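Local coordinates for kcn28 (Kitasatospora, PDB 6J31), which is of unassigned function but has the GT-B architecture of two Rossmann-like domains, its C-terminal one of the erythromycin CIII-like family, at residues 6-17 with 99-110; 310-318 with 366-377. All coordinates share one frame; numbering follows the deposited sequence.

From the N terminus, contact 1 comes first: the strand 6-10 and the loop after it meet 99-110, closing a loop of 81 residues that contains strands 34-39 and 53-56 and helix 74-96. The two strands it joins are central neighbours in the parallel sheet of the N-terminal domain. Contact 2 lies in the other domain, where 310-318 meets 366-377 across 47 intervening residues, and it ties the end of helix 305-314 to helix 364-378. The contacts follow one another in series, so their loops neither nest nor cross. The centres of contact 1 and contact 2 are about 31 Å apart, on opposite sides of the chain's centre. The nearest atoms of contact 1 and contact 2 are about 9 Å apart.

Contact 1 (6-17 with 99-110); sequences HIAMVSVPSRGH and DRPDVFLYDVLA. With BG9 ((2E,2'E)-3,3'-(1,2-phenylene)di(prop-2-enoic acid)), chain I.
His6 and Pro101 meet where two adjacent parallel strands, 6-10 and 103-107, begin at the centre of the Rossmann-like N-terminal sheet. Pro101 CB sits almost centrally over one face of the imidazole, 3.7 Å from the centroid of the His6 ring, a CH-pi contact, while Asp99 O lies at the ring's edge. The ring is held at both nitrogens: a water links ND1 to Asp99 OD1 and Arg100 O, and NE2 bonds Thr36 on the next strand. Asp99 OD2 forms a salt bridge with Arg34. Asp102 pairs twice with the backbone of the same histidine, its N donating to His6 O and its OD2 accepting from His6 N at 2.8 Å. The parallel ladder then runs on to Asp107 N and Val10 O.

Ile7 and Met9 share one face of the sheet with Val103 and Leu105. The Met9 chain, bent at chi2, crosses Leu105 at about a right angle and brings SD 3.7 Å from Leu105 CB. On the other face, Ala8 CB packs against Pro101 CG and Phe104 CD1.

At the C-terminal side of the sheet the contact enters the ligand pocket. Asp107 points its carboxylate at His17, with CG anti to the backbone N (chi1 173°), and the ring and carboxylate planes stand 85° apart. Asp107 OD2 also accepts from Leu109 N, which comes from above the carboxylate plane; this Asx turn and the His17 bond together restrain the carboxylate. Leu109 CD1 makes a CH-pi contact over one face of the His17 ring, offset toward its rim, and His17 CE1 comes 3.5 Å from C5 of BG9. His17 ND1 donates to Asp107 OD1 at 3.0 Å, on the syn side, and more weakly to OD2.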
loop_
_atom_site.group_PDB
_atom_site.type_symbol
_atom_site.label_atom_id
_atom_site.label_comp_id
_atom_site.label_asym_id
_atom_site.label_seq_id
_atom_site.Cartn_x
_atom_site.Cartn_y
_atom_site.Cartn_z
ATOM N N HIS A 6 -13.307 -8.599 -21.835
ATOM C CA HIS A 6 -11.876 -8.423 -21.648
ATOM C C HIS A 6 -11.640 -7.292 -20.654
ATOM O O HIS A 6 -12.024 -6.144 -20.908
ATOM C CB HIS A 6 -11.198 -8.135 -22.990
ATOM C CG HIS A 6 -9.734 -7.844 -22.885
ATOM N ND1 HIS A 6 -9.025 -7.239 -23.900
ATOM C CD2 HIS A 6 -8.847 -8.065 -21.886
ATOM C CE1 HIS A 6 -7.764 -7.101 -23.532
ATOM N NE2 HIS A 6 -7.631 -7.590 -22.312
ATOM N N ILE A 7 -11.021 -7.625 -19.522
ATOM C CA ILE A 7 -10.651 -6.665 -18.488
ATOM C C ILE A 7 -9.138 -6.506 -18.513
ATOM O O ILE A 7 -8.408 -7.498 -18.434
ATOM C CB ILE A 7 -11.118 -7.123 -17.096
ATOM C CG1 ILE A 7 -12.644 -7.189 -17.024
ATOM C CG2 ILE A 7 -10.561 -6.211 -16.015
ATOM C CD1 ILE A 7 -13.155 -7.881 -15.789
ATOM N N ALA A 8 -8.667 -5.265 -18.615
ATOM C CA ALA A 8 -7.239 -4.971 -18.640
ATOM C C ALA A 8 -6.840 -4.272 -17.349
ATOM O O ALA A 8 -7.314 -3.168 -17.063
ATOM C CB ALA A 8 -6.866 -4.106 -19.844
ATOM N N MET A 9 -5.958 -4.911 -16.592
ATOM C CA MET A 9 -5.375 -4.349 -15.385
ATOM C C MET A 9 -3.988 -3.812 -15.715
ATOM O O MET A 9 -3.242 -4.431 -16.482
ATOM C CB MET A 9 -5.294 -5.413 -14.286
ATOM C CG MET A 9 -4.572 -4.981 -13.019
ATOM S SD MET A 9 -5.384 -3.637 -12.143
ATOM C CE MET A 9 -4.211 -3.336 -10.824
ATOM N N VAL A 10 -3.668 -2.631 -15.189
ATOM C CA VAL A 10 -2.363 -2.007 -15.381
ATOM C C VAL A 10 -1.842 -1.563 -14.022
ATOM O O VAL A 10 -2.571 -0.934 -13.248
ATOM C CB VAL A 10 -2.426 -0.804 -16.348
ATOM C CG1 VAL A 10 -1.021 -0.323 -16.696
ATOM C CG2 VAL A 10 -3.213 -1.148 -17.613
ATOM N N SER A 11 -0.588 -1.885 -13.731
ATOM C CA SER A 11 0.033 -1.435 -12.494
ATOM C C SER A 11 1.516 -1.208 -12.751
ATOM O O SER A 11 1.972 -1.187 -13.896
ATOM C CB SER A 11 -0.197 -2.417 -11.342
ATOM O OG SER A 11 0.201 -1.824 -10.114
ATOM N N VAL A 12 2.257 -1.010 -11.667
ATOM C CA VAL A 12 3.680 -0.691 -11.727
ATOM C C VAL A 12 4.426 -1.701 -10.866
ATOM O O VAL A 12 3.832 -2.345 -9.984
ATOM C CB VAL A 12 3.950 0.756 -11.254
ATOM C CG1 VAL A 12 3.132 1.741 -12.079
ATOM C CG2 VAL A 12 3.630 0.890 -9.774
ATOM N N PRO A 13 5.736 -1.860 -11.084
ATOM C CA PRO A 13 6.495 -2.854 -10.309
ATOM C C PRO A 13 6.794 -2.453 -8.869
ATOM O O PRO A 13 7.254 -3.311 -8.103
ATOM C CB PRO A 13 7.793 -2.999 -11.117
ATOM C CG PRO A 13 7.956 -1.678 -11.781
ATOM C CD PRO A 13 6.564 -1.246 -12.141
ATOM N N SER A 14 6.545 -1.203 -8.470
ATOM C CA SER A 14 6.781 -0.794 -7.087
ATOM C C SER A 14 5.986 -1.673 -6.127
ATOM O O SER A 14 4.857 -2.076 -6.421
ATOM C CB SER A 14 6.409 0.676 -6.898
ATOM O OG SER A 14 7.103 1.499 -7.820
ATOM N N ARG A 15 6.579 -1.964 -4.964
ATOM C CA ARG A 15 6.083 -3.076 -4.155
ATOM C C ARG A 15 4.714 -2.798 -3.535
ATOM O O ARG A 15 3.916 -3.727 -3.366
ATOM C CB ARG A 15 7.089 -3.438 -3.064
ATOM C CG ARG A 15 6.837 -4.830 -2.498
ATOM C CD ARG A 15 6.532 -5.783 -3.660
ATOM N NE ARG A 15 5.600 -6.860 -3.334
ATOM C CZ ARG A 15 4.279 -6.787 -3.469
ATOM N NH1 ARG A 15 3.709 -5.677 -3.916
ATOM N NH2 ARG A 15 3.528 -7.833 -3.157
ATOM N N GLY A 16 4.415 -1.551 -3.198
ATOM C CA GLY A 16 3.115 -1.335 -2.600
ATOM C C GLY A 16 1.942 -1.370 -3.557
ATOM O O GLY A 16 0.805 -1.136 -3.138
ATOM N N HIS A 17 2.181 -1.661 -4.837
ATOM C CA HIS A 17 1.166 -1.519 -5.873
ATOM C C HIS A 17 0.830 -2.837 -6.549
ATOM O O HIS A 17 0.120 -2.841 -7.560
ATOM C CB HIS A 17 1.624 -0.492 -6.903
ATOM C CG HIS A 17 1.949 0.833 -6.301
ATOM N ND1 HIS A 17 1.086 1.904 -6.351
ATOM C CD2 HIS A 17 3.025 1.247 -5.591
ATOM C CE1 HIS A 17 1.625 2.930 -5.718
ATOM N NE2 HIS A 17 2.801 2.558 -5.248
ATOM N N ASP A 99 -6.418 -5.117 -29.650
ATOM C CA ASP A 99 -7.016 -6.006 -28.659
ATOM C C ASP A 99 -7.608 -5.179 -27.523
ATOM O O ASP A 99 -7.310 -5.389 -26.346
ATOM C CB ASP A 99 -5.970 -6.991 -28.137
ATOM C CG ASP A 99 -6.581 -8.262 -27.586
ATOM O OD1 ASP A 99 -7.808 -8.445 -27.716
ATOM O OD2 ASP A 99 -5.828 -9.079 -27.017
ATOM N N ARG A 100 -8.453 -4.216 -27.871
ATOM C CA ARG A 100 -8.895 -3.235 -26.892
ATOM C C ARG A 100 -9.812 -3.872 -25.849
ATOM O O ARG A 100 -10.709 -4.645 -26.193
ATOM C CB ARG A 100 -9.600 -2.078 -27.589
ATOM C CG ARG A 100 -8.706 -1.382 -28.594
ATOM C CD ARG A 100 -9.387 -0.179 -29.199
ATOM N NE ARG A 100 -8.509 0.528 -30.122
ATOM C CZ ARG A 100 -8.788 1.713 -30.649
ATOM N NH1 ARG A 100 -9.918 2.327 -30.332
ATOM N NH2 ARG A 100 -7.935 2.287 -31.484
ATOM N N PRO A 101 -9.624 -3.552 -24.575
ATOM C CA PRO A 101 -10.431 -4.176 -23.523
ATOM C C PRO A 101 -11.765 -3.465 -23.335
ATOM O O PRO A 101 -11.996 -2.363 -23.836
ATOM C CB PRO A 101 -9.547 -4.027 -22.282
ATOM C CG PRO A 101 -8.853 -2.715 -22.519
ATOM C CD PRO A 101 -8.604 -2.645 -24.019
ATOM N N ASP A 102 -12.664 -4.152 -22.625
ATOM C CA ASP A 102 -13.951 -3.561 -22.274
ATOM C C ASP A 102 -13.815 -2.524 -21.168
ATOM O O ASP A 102 -14.629 -1.597 -21.085
ATOM C CB ASP A 102 -14.936 -4.654 -21.869
ATOM C CG ASP A 102 -15.288 -5.562 -23.023
ATOM O OD1 ASP A 102 -15.675 -5.027 -24.083
ATOM O OD2 ASP A 102 -15.172 -6.797 -22.878
ATOM N N VAL A 103 -12.819 -2.676 -20.299
ATOM C CA VAL A 103 -12.585 -1.720 -19.227
ATOM C C VAL A 103 -11.107 -1.766 -18.867
ATOM O O VAL A 103 -10.459 -2.812 -18.950
ATOM C CB VAL A 103 -13.490 -2.016 -18.006
ATOM C CG1 VAL A 103 -13.225 -3.409 -17.472
ATOM C CG2 VAL A 103 -13.291 -0.975 -16.916
ATOM N N PHE A 104 -10.576 -0.611 -18.476
ATOM C CA PHE A 104 -9.211 -0.483 -17.986
ATOM C C PHE A 104 -9.244 -0.332 -16.470
ATOM O O PHE A 104 -9.856 0.606 -15.952
ATOM C CB PHE A 104 -8.512 0.728 -18.606
ATOM C CG PHE A 104 -7.788 0.432 -19.879
ATOM C CD1 PHE A 104 -6.620 -0.312 -19.867
ATOM C CD2 PHE A 104 -8.262 0.915 -21.089
ATOM C CE1 PHE A 104 -5.941 -0.581 -21.040
ATOM C CE2 PHE A 104 -7.582 0.651 -22.268
ATOM C CZ PHE A 104 -6.423 -0.099 -22.240
ATOM N N LEU A 105 -8.596 -1.254 -15.768
ATOM C CA LEU A 105 -8.326 -1.119 -14.341
ATOM C C LEU A 105 -6.880 -0.677 -14.189
ATOM O O LEU A 105 -5.995 -1.235 -14.844
ATOM C CB LEU A 105 -8.538 -2.440 -13.598
ATOM C CG LEU A 105 -9.863 -3.190 -13.731
ATOM C CD1 LEU A 105 -9.874 -4.393 -12.781
ATOM C CD2 LEU A 105 -11.062 -2.280 -13.501
ATOM N N TYR A 106 -6.633 0.321 -13.347
ATOM C CA TYR A 106 -5.272 0.819 -13.221
ATOM C C TYR A 106 -4.951 1.240 -11.793
ATOM O O TYR A 106 -5.745 1.914 -11.135
ATOM C CB TYR A 106 -5.028 1.991 -14.184
ATOM C CG TYR A 106 -5.859 3.224 -13.900
ATOM C CD1 TYR A 106 -7.182 3.313 -14.318
ATOM C CD2 TYR A 106 -5.307 4.311 -13.233
ATOM C CE1 TYR A 106 -7.935 4.447 -14.060
ATOM C CE2 TYR A 106 -6.048 5.440 -12.974
ATOM C CZ TYR A 106 -7.360 5.504 -13.385
ATOM O OH TYR A 106 -8.083 6.638 -13.118
ATOM N N ASP A 107 -3.758 0.867 -11.345
ATOM C CA ASP A 107 -3.216 1.360 -10.094
ATOM C C ASP A 107 -3.021 2.876 -10.174
ATOM O O ASP A 107 -2.992 3.460 -11.258
ATOM C CB ASP A 107 -1.889 0.657 -9.806
ATOM C CG ASP A 107 -1.173 1.229 -8.612
ATOM O OD1 ASP A 107 -1.545 0.885 -7.473
ATOM O OD2 ASP A 107 -0.270 2.064 -8.820
ATOM N N VAL A 108 -2.885 3.510 -9.001
ATOM C CA VAL A 108 -2.759 4.967 -8.928
ATOM C C VAL A 108 -1.608 5.463 -9.795
ATOM O O VAL A 108 -1.706 6.514 -10.439
ATOM C CB VAL A 108 -2.574 5.419 -7.465
ATOM C CG1 VAL A 108 -2.552 6.942 -7.365
ATOM C CG2 VAL A 108 -3.660 4.862 -6.597
ATOM N N LEU A 109 -0.504 4.720 -9.829
ATOM C CA LEU A 109 0.665 5.123 -10.600
ATOM C C LEU A 109 0.589 4.688 -12.057
ATOM O O LEU A 109 1.494 5.009 -12.832
ATOM C CB LEU A 109 1.941 4.561 -9.955
ATOM C CG LEU A 109 2.270 5.038 -8.533
ATOM C CD1 LEU A 109 3.591 4.471 -8.049
ATOM C CD2 LEU A 109 2.306 6.547 -8.468
ATOM N N ALA A 110 -0.482 4.006 -12.455
ATOM C CA ALA A 110 -0.673 3.564 -13.830
ATOM C C ALA A 110 -1.733 4.397 -14.544
ATOM O O ALA A 110 -2.415 3.914 -15.452
ATOM C CB ALA A 110 -1.037 2.081 -13.869
HETATM C C1 BG9 I . -0.979 7.652 -3.899
HETATM C C2 BG9 I . -0.013 8.647 -4.050
HETATM C C3 BG9 I . 1.318 8.302 -4.288
HETATM C C4 BG9 I . 1.681 6.951 -4.394
HETATM C C5 BG9 I . 0.713 5.959 -4.246
HETATM C C6 BG9 I . -0.616 6.308 -3.999
HETATM C C7 BG9 I . 3.144 6.537 -4.669
HETATM C C8 BG9 I . 3.982 6.260 -3.667
HETATM C C9 BG9 I . 5.434 5.846 -3.975
HETATM C C10 BG9 I . 2.355 9.429 -4.452
HETATM C C11 BG9 I . 2.073 10.634 -3.947
HETATM C C12 BG9 I . 3.079 11.788 -4.104
HETATM O O2 BG9 I . 2.701 12.835 -4.513
HETATM O O3 BG9 I . 6.233 7.003 -4.045
HETATM O O HOH W 1 -9.970 -7.572 -26.454
#

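Contact 2 (310-318 with 366-377); sequences EGLFSGVPM and VAERLSGLRREL
The guanidinium of Arg374 lies oblique to Phe313 O; the closer touching falls to the aliphatic part of the chain. Arg374 CG lies 3.2 Å from Leu312 O, a carbonyl that already accepts from Gly315 N. No hydrogen bond joins the two segments, and the rest of the interface is largely apolar side chains, with a methyl also against a backbone carbonyl. Leu312 CD2 reaches Leu373 CD1 at 3.7 Å as the two side chains cross obliquely, and Leu312 CB meets Leu377 CD1 at 4.0 Å. Farther along, Leu370 CD1 rests against the 315-317 backbone, 3.3 Å from Gly315 O and 3.6 Å from Pro317 CD. Pro317 CB finishes the row against Val366 CG1.

This close approach is made where helix 305-314 ends: Gly315, with phi 61°, a value that itself favours glycine, completes a Schellman motif in which Val316 N bonds Gly311 O. Gly315 N lies 4.0 Å from Arg374 CD, where a side chain would be tightly placed. Phe313 touches Leu212 and Leu377 touches Pro210, both in the loop between the two sheets. The axes of 310-314 and 366-377 cross at -105°, so 366-377 runs across the end of the other helix, helix-on-helix packing consistent with the Rossmann-like C-terminal domain of the GT-B fold.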
loop_
_atom_site.group_PDB
_atom_site.type_symbol
_atom_site.label_atom_id
_atom_site.label_comp_id
_atom_site.label_asym_id
_atom_site.label_seq_id
_atom_site.Cartn_x
_atom_site.Cartn_y
_atom_site.Cartn_z
ATOM N N GLU A 310 -2.706 -5.619 7.917
ATOM C CA GLU A 310 -2.395 -6.950 8.426
ATOM C C GLU A 310 -2.497 -6.999 9.948
ATOM O O GLU A 310 -2.943 -8.006 10.514
ATOM C CB GLU A 310 -1.009 -7.383 7.959
ATOM C CG GLU A 310 -1.019 -8.083 6.611
ATOM C CD GLU A 310 0.372 -8.308 6.064
ATOM O OE1 GLU A 310 1.330 -7.733 6.623
ATOM O OE2 GLU A 310 0.509 -9.072 5.086
ATOM N N GLY A 311 -2.084 -5.924 10.626
ATOM C CA GLY A 311 -2.260 -5.862 12.069
ATOM C C GLY A 311 -3.723 -5.869 12.471
ATOM O O GLY A 311 -4.120 -6.583 13.395
ATOM N N LEU A 312 -4.539 -5.073 11.777
ATOM C CA LEU A 312 -5.972 -5.033 12.047
ATOM C C LEU A 312 -6.619 -6.389 11.806
ATOM O O LEU A 312 -7.426 -6.855 12.619
ATOM C CB LEU A 312 -6.631 -3.977 11.161
ATOM C CG LEU A 312 -6.407 -2.518 11.542
ATOM C CD1 LEU A 312 -6.960 -1.604 10.468
ATOM C CD2 LEU A 312 -7.077 -2.243 12.866
ATOM N N PHE A 313 -6.265 -7.044 10.699
ATOM C CA PHE A 313 -6.861 -8.338 10.381
ATOM C C PHE A 313 -6.552 -9.367 11.461
ATOM O O PHE A 313 -7.411 -10.183 11.814
ATOM C CB PHE A 313 -6.363 -8.814 9.016
ATOM C CG PHE A 313 -6.929 -10.138 8.591
ATOM C CD1 PHE A 313 -8.220 -10.231 8.094
ATOM C CD2 PHE A 313 -6.166 -11.293 8.686
ATOM C CE1 PHE A 313 -8.741 -11.455 7.705
ATOM C CE2 PHE A 313 -6.678 -12.517 8.297
ATOM C CZ PHE A 313 -7.967 -12.599 7.806
ATOM N N SER A 314 -5.342 -9.329 12.009
ATOM C CA SER A 314 -4.921 -10.260 13.044
ATOM C C SER A 314 -5.300 -9.804 14.447
ATOM O O SER A 314 -5.055 -10.542 15.404
ATOM C CB SER A 314 -3.408 -10.472 12.968
ATOM O OG SER A 314 -3.046 -11.062 11.733
ATOM N N GLY A 315 -5.877 -8.614 14.594
ATOM C CA GLY A 315 -6.221 -8.098 15.906
ATOM C C GLY A 315 -5.019 -7.927 16.811
ATOM O O GLY A 315 -5.055 -8.324 17.979
ATOM N N VAL A 316 -3.948 -7.344 16.282
ATOM C CA VAL A 316 -2.695 -7.161 17.001
ATOM C C VAL A 316 -2.454 -5.663 17.161
ATOM O O VAL A 316 -2.402 -4.937 16.163
ATOM C CB VAL A 316 -1.518 -7.827 16.267
ATOM C CG1 VAL A 316 -0.210 -7.579 16.997
ATOM C CG2 VAL A 316 -1.776 -9.313 16.087
ATOM N N PRO A 317 -2.299 -5.152 18.383
ATOM C CA PRO A 317 -2.001 -3.727 18.551
ATOM C C PRO A 317 -0.630 -3.385 17.993
ATOM O O PRO A 317 0.258 -4.235 17.897
ATOM C CB PRO A 317 -2.055 -3.525 20.069
ATOM C CG PRO A 317 -1.784 -4.863 20.636
ATOM C CD PRO A 317 -2.349 -5.866 19.670
ATOM N N MET A 318 -0.465 -2.119 17.613
ATOM C CA MET A 318 0.704 -1.719 16.847
ATOM C C MET A 318 1.435 -0.553 17.497
ATOM O O MET A 318 0.816 0.366 18.039
ATOM C CB MET A 318 0.306 -1.358 15.408
ATOM C CG MET A 318 -0.145 -2.577 14.603
ATOM S SD MET A 318 -0.886 -2.202 13.005
ATOM C CE MET A 318 -2.595 -1.943 13.487
ATOM N N VAL A 366 -7.998 -1.930 24.607
ATOM C CA VAL A 366 -7.353 -1.985 23.299
ATOM C C VAL A 366 -7.763 -3.254 22.563
ATOM O O VAL A 366 -8.089 -3.220 21.369
ATOM C CB VAL A 366 -5.826 -1.884 23.457
ATOM C CG1 VAL A 366 -5.125 -2.346 22.189
ATOM C CG2 VAL A 366 -5.426 -0.457 23.814
ATOM N N ALA A 367 -7.783 -4.388 23.268
ATOM C CA ALA A 367 -8.183 -5.641 22.639
ATOM C C ALA A 367 -9.626 -5.583 22.154
ATOM O O ALA A 367 -9.943 -6.085 21.069
ATOM C CB ALA A 367 -7.991 -6.803 23.614
ATOM N N GLU A 368 -10.514 -4.967 22.940
ATOM C CA GLU A 368 -11.915 -4.870 22.538
ATOM C C GLU A 368 -12.077 -4.009 21.291
ATOM O O GLU A 368 -12.860 -4.348 20.396
ATOM C CB GLU A 368 -12.756 -4.322 23.694
ATOM C CG GLU A 368 -14.266 -4.494 23.524
ATOM C CD GLU A 368 -14.900 -3.389 22.691
ATOM O OE1 GLU A 368 -14.342 -2.272 22.657
ATOM O OE2 GLU A 368 -15.953 -3.639 22.067
ATOM N N ARG A 369 -11.347 -2.893 21.212
ATOM C CA ARG A 369 -11.435 -2.043 20.028
ATOM C C ARG A 369 -10.956 -2.778 18.783
ATOM O O ARG A 369 -11.511 -2.594 17.693
ATOM C CB ARG A 369 -10.640 -0.752 20.238
ATOM C CG ARG A 369 -11.308 0.226 21.201
ATOM C CD ARG A 369 -10.577 1.560 21.281
ATOM N NE ARG A 369 -9.347 1.487 22.067
ATOM C CZ ARG A 369 -9.253 1.812 23.355
ATOM N NH1 ARG A 369 -10.321 2.233 24.022
ATOM N NH2 ARG A 369 -8.087 1.720 23.977
ATOM N N LEU A 370 -9.934 -3.625 18.925
ATOM C CA LEU A 370 -9.454 -4.406 17.789
ATOM C C LEU A 370 -10.534 -5.343 17.258
ATOM O O LEU A 370 -10.704 -5.478 16.041
ATOM C CB LEU A 370 -8.205 -5.187 18.189
ATOM C CG LEU A 370 -6.936 -4.339 18.254
ATOM C CD1 LEU A 370 -5.764 -5.154 18.774
ATOM C CD2 LEU A 370 -6.618 -3.738 16.887
ATOM N N SER A 371 -11.275 -5.996 18.152
ATOM C CA SER A 371 -12.353 -6.871 17.706
ATOM C C SER A 371 -13.412 -6.087 16.945
ATOM O O SER A 371 -13.944 -6.564 15.936
ATOM C CB SER A 371 -12.968 -7.596 18.899
ATOM O OG SER A 371 -11.966 -8.294 19.615
ATOM N N GLY A 372 -13.729 -4.879 17.414
ATOM C CA GLY A 372 -14.669 -4.043 16.686
ATOM C C GLY A 372 -14.151 -3.642 15.317
ATOM O O GLY A 372 -14.893 -3.664 14.332
ATOM N N LEU A 373 -12.871 -3.268 15.237
ATOM C CA LEU A 373 -12.296 -2.886 13.952
ATOM C C LEU A 373 -12.240 -4.062 12.988
ATOM O O LEU A 373 -12.374 -3.869 11.775
ATOM C CB LEU A 373 -10.904 -2.294 14.157
ATOM C CG LEU A 373 -10.914 -0.949 14.877
ATOM C CD1 LEU A 373 -9.499 -0.438 15.076
ATOM C CD2 LEU A 373 -11.757 0.058 14.106
ATOM N N ARG A 374 -12.049 -5.278 13.504
ATOM C CA ARG A 374 -12.132 -6.461 12.656
ATOM C C ARG A 374 -13.514 -6.595 12.037
ATOM O O ARG A 374 -13.639 -6.906 10.847
ATOM C CB ARG A 374 -11.757 -7.706 13.463
ATOM C CG ARG A 374 -10.272 -8.044 13.422
ATOM C CD ARG A 374 -9.876 -9.188 14.354
ATOM N NE ARG A 374 -10.831 -10.289 14.381
ATOM C CZ ARG A 374 -11.503 -10.638 15.473
ATOM N NH1 ARG A 374 -11.293 -9.987 16.612
ATOM N NH2 ARG A 374 -12.369 -11.643 15.441
ATOM N N ARG A 375 -14.569 -6.364 12.822
ATOM C CA ARG A 375 -15.898 -6.472 12.231
ATOM C C ARG A 375 -16.142 -5.332 11.258
ATOM O O ARG A 375 -16.712 -5.539 10.181
ATOM C CB ARG A 375 -17.006 -6.506 13.274
ATOM C CG ARG A 375 -18.292 -7.111 12.627
ATOM C CD ARG A 375 -19.473 -7.164 13.589
ATOM N NE ARG A 375 -19.541 -5.829 14.271
ATOM C CZ ARG A 375 -19.330 -5.662 15.599
ATOM N NH1 ARG A 375 -18.986 -6.700 16.322
ATOM N NH2 ARG A 375 -19.316 -4.457 16.143
ATOM N N GLU A 376 -15.724 -4.121 11.625
ATOM C CA GLU A 376 -15.860 -2.991 10.717
ATOM C C GLU A 376 -15.070 -3.217 9.440
ATOM O O GLU A 376 -15.507 -2.812 8.358
ATOM C CB GLU A 376 -15.390 -1.701 11.385
ATOM C CG GLU A 376 -16.417 -1.047 12.275
ATOM C CD GLU A 376 -15.903 0.243 12.866
ATOM O OE1 GLU A 376 -15.619 1.177 12.087
ATOM O OE2 GLU A 376 -15.779 0.321 14.104
ATOM N N LEU A 377 -13.912 -3.871 9.549
ATOM C CA LEU A 377 -13.029 -4.023 8.401
ATOM C C LEU A 377 -13.702 -4.835 7.296
ATOM O O LEU A 377 -13.740 -4.408 6.136
ATOM C CB LEU A 377 -11.716 -4.666 8.848
ATOM C CG LEU A 377 -10.420 -4.143 8.215
ATOM C CD1 LEU A 377 -9.258 -5.117 8.343
ATOM C CD2 LEU A 377 -10.628 -3.753 6.795
#